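Local coordinates for DNA replication and repair protein RecF (Caldanaerobacter subterraneus subsp. tengcongensis, PDB 5Z69) that binds ATP and probably single-stranded DNA, acting as a recombination mediator of the RecFOR pathway in DNA repair, at residues A[87-92]-A[117-122]. Residues are numbered along the deposited sequence; the frame is centred on the assembly and turned at random.
Sequences YEKKIE and LGHFLT
I91 and H119 bring strand 86-96 and the loop leading into strand 122-125 nearest each other, with their CA atoms 8.2 Å apart. The backbones stay well separated, and side chains bridge the gap. K89 CG lies anti to the backbone N (chi1 167°), which sends the chain toward the loop. A bend at chi3 (-77°) then brings NZ to the edge of the H119 ring. NZ donates to ND1 over 2.8 Å, only 5° out of the ring plane. ND1 acts as acceptor here, consistent with a neutral ring protonated on NE2. A water takes a second bond from K89 NZ at 3.0 Å and donates to H119 O at 2.7 Å. The lysine thus holds the ring directly and the carbonyl of the same residue through water. In this P-loop ATPase the contact joins the antiparallel sheet to the loop entering the mixed sheet, where strand 122-125 is an edge strand within this chain. A methionine in place of K89 would probably leave H119 ND1 without its donor and the ring freer to turn. Beside this polar pair, I91 CD1 packs on F120 CB at 3.5 Å and on H119 CB at 3.9 Å. The F120 side chain, its end leading away from segment 87-92, touches V81 and V318, one from each sheet.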
loop_
_atom_site.group_PDB
_atom_site.type_symbol
_atom_site.label_atom_id
_atom_site.label_comp_id
_atom_site.label_asym_id
_atom_site.label_seq_id
_atom_site.Cartn_x
_atom_site.Cartn_y
_atom_site.Cartn_z
ATOM N N TYR A 87 31.582 -33.544 4.583
ATOM C CA TYR A 87 31.410 -34.835 3.916
ATOM C C TYR A 87 30.117 -35.489 4.414
ATOM O O TYR A 87 29.387 -36.129 3.649
ATOM C CB TYR A 87 32.613 -35.763 4.157
ATOM C CG TYR A 87 32.427 -37.213 3.728
ATOM C CD1 TYR A 87 32.478 -37.592 2.380
ATOM C CD2 TYR A 87 32.216 -38.206 4.673
ATOM C CE1 TYR A 87 32.308 -38.931 2.012
ATOM C CE2 TYR A 87 32.052 -39.532 4.313
ATOM C CZ TYR A 87 32.103 -39.889 2.982
ATOM O OH TYR A 87 31.935 -41.222 2.640
ATOM N N GLU A 88 29.820 -35.333 5.696
ATOM C CA GLU A 88 28.539 -35.851 6.190
ATOM C C GLU A 88 28.041 -35.070 7.403
ATOM O O GLU A 88 28.801 -34.774 8.310
ATOM C CB GLU A 88 28.634 -37.347 6.526
ATOM C CG GLU A 88 27.266 -37.970 6.874
ATOM C CD GLU A 88 27.224 -39.491 6.756
ATOM O OE1 GLU A 88 26.911 -40.154 7.764
ATOM O OE2 GLU A 88 27.463 -40.028 5.651
ATOM N N LYS A 89 26.767 -34.699 7.390
ATOM C CA LYS A 89 26.159 -34.056 8.547
ATOM C C LYS A 89 24.847 -34.770 8.832
ATOM O O LYS A 89 24.007 -34.950 7.934
ATOM C CB LYS A 89 25.936 -32.553 8.313
ATOM C CG LYS A 89 25.029 -31.864 9.358
ATOM C CD LYS A 89 24.874 -30.355 9.077
ATOM C CE LYS A 89 26.125 -29.600 9.529
ATOM N NZ LYS A 89 26.114 -28.172 9.096
ATOM N N LYS A 90 24.706 -35.226 10.072
ATOM C CA LYS A 90 23.488 -35.915 10.490
ATOM C C LYS A 90 22.482 -34.916 11.033
ATOM O O LYS A 90 22.789 -34.131 11.932
ATOM C CB LYS A 90 23.797 -37.002 11.553
ATOM C CG LYS A 90 22.546 -37.868 11.902
ATOM C CD LYS A 90 22.689 -38.665 13.227
ATOM C CE LYS A 90 23.896 -39.553 13.238
ATOM N NZ LYS A 90 23.967 -40.344 14.511
ATOM N N ILE A 91 21.276 -34.929 10.484
ATOM C CA ILE A 91 20.248 -34.034 10.975
ATOM C C ILE A 91 19.057 -34.848 11.419
ATOM O O ILE A 91 18.440 -35.563 10.617
ATOM C CB ILE A 91 19.798 -33.012 9.887
ATOM C CG1 ILE A 91 20.997 -32.211 9.352
ATOM C CG2 ILE A 91 18.669 -32.077 10.427
ATOM C CD1 ILE A 91 20.550 -31.181 8.260
ATOM N N GLU A 92 18.734 -34.732 12.702
ATOM C CA GLU A 92 17.616 -35.475 13.283
ATOM C C GLU A 92 16.513 -34.589 13.821
ATOM O O GLU A 92 16.777 -33.607 14.522
ATOM C CB GLU A 92 18.101 -36.347 14.428
ATOM C CG GLU A 92 19.153 -37.352 14.054
ATOM C CD GLU A 92 19.682 -38.012 15.294
ATOM O OE1 GLU A 92 20.556 -37.394 15.931
ATOM O OE2 GLU A 92 19.178 -39.106 15.673
ATOM N N LEU A 117 18.053 -23.863 10.612
ATOM C CA LEU A 117 18.368 -23.184 9.329
ATOM C C LEU A 117 19.894 -22.932 9.150
ATOM O O LEU A 117 20.568 -22.715 10.149
ATOM C CB LEU A 117 17.640 -21.835 9.270
ATOM C CG LEU A 117 16.205 -21.648 9.820
ATOM C CD1 LEU A 117 15.875 -20.182 9.928
ATOM C CD2 LEU A 117 15.158 -22.309 8.967
ATOM N N GLY A 118 20.501 -22.931 7.964
ATOM C CA GLY A 118 20.312 -23.801 6.836
ATOM C C GLY A 118 21.544 -24.727 6.896
ATOM O O GLY A 118 22.567 -24.586 6.196
ATOM N N HIS A 119 21.464 -25.685 7.804
ATOM C CA HIS A 119 22.399 -26.801 7.826
ATOM C C HIS A 119 22.214 -27.592 6.543
ATOM O O HIS A 119 23.153 -28.167 6.006
ATOM C CB HIS A 119 22.159 -27.680 9.069
ATOM C CG HIS A 119 22.681 -27.076 10.335
ATOM N ND1 HIS A 119 24.014 -27.140 10.696
ATOM C CD2 HIS A 119 22.053 -26.387 11.322
ATOM C CE1 HIS A 119 24.186 -26.504 11.845
ATOM N NE2 HIS A 119 23.011 -26.039 12.245
ATOM N N PHE A 120 20.972 -27.633 6.082
ATOM C CA PHE A 120 20.585 -28.322 4.843
ATOM C C PHE A 120 19.720 -27.385 4.016
ATOM O O PHE A 120 18.591 -27.073 4.413
ATOM C CB PHE A 120 19.823 -29.611 5.165
ATOM C CG PHE A 120 19.245 -30.322 3.957
ATOM C CD1 PHE A 120 20.052 -30.682 2.885
ATOM C CD2 PHE A 120 17.907 -30.696 3.934
ATOM C CE1 PHE A 120 19.531 -31.364 1.788
ATOM C CE2 PHE A 120 17.374 -31.393 2.840
ATOM C CZ PHE A 120 18.189 -31.706 1.755
ATOM N N LEU A 121 20.230 -26.924 2.875
ATOM C CA LEU A 121 19.462 -25.955 2.055
ATOM C C LEU A 121 18.670 -26.618 0.944
ATOM O O LEU A 121 19.209 -27.392 0.149
ATOM C CB LEU A 121 20.390 -24.911 1.422
ATOM C CG LEU A 121 21.227 -24.114 2.420
ATOM C CD1 LEU A 121 22.294 -23.292 1.727
ATOM C CD2 LEU A 121 20.262 -23.220 3.184
ATOM N N THR A 122 17.385 -26.287 0.896
ATOM C CA THR A 122 16.497 -26.726 -0.163
ATOM C C THR A 122 15.737 -25.517 -0.710
ATOM O O THR A 122 15.617 -24.500 -0.040
ATOM C CB THR A 122 15.445 -27.756 0.337
ATOM O OG1 THR A 122 14.849 -27.244 1.529
ATOM C CG2 THR A 122 16.071 -29.139 0.624
HETATM O O HOH W 1 25.830 -28.237 6.154
#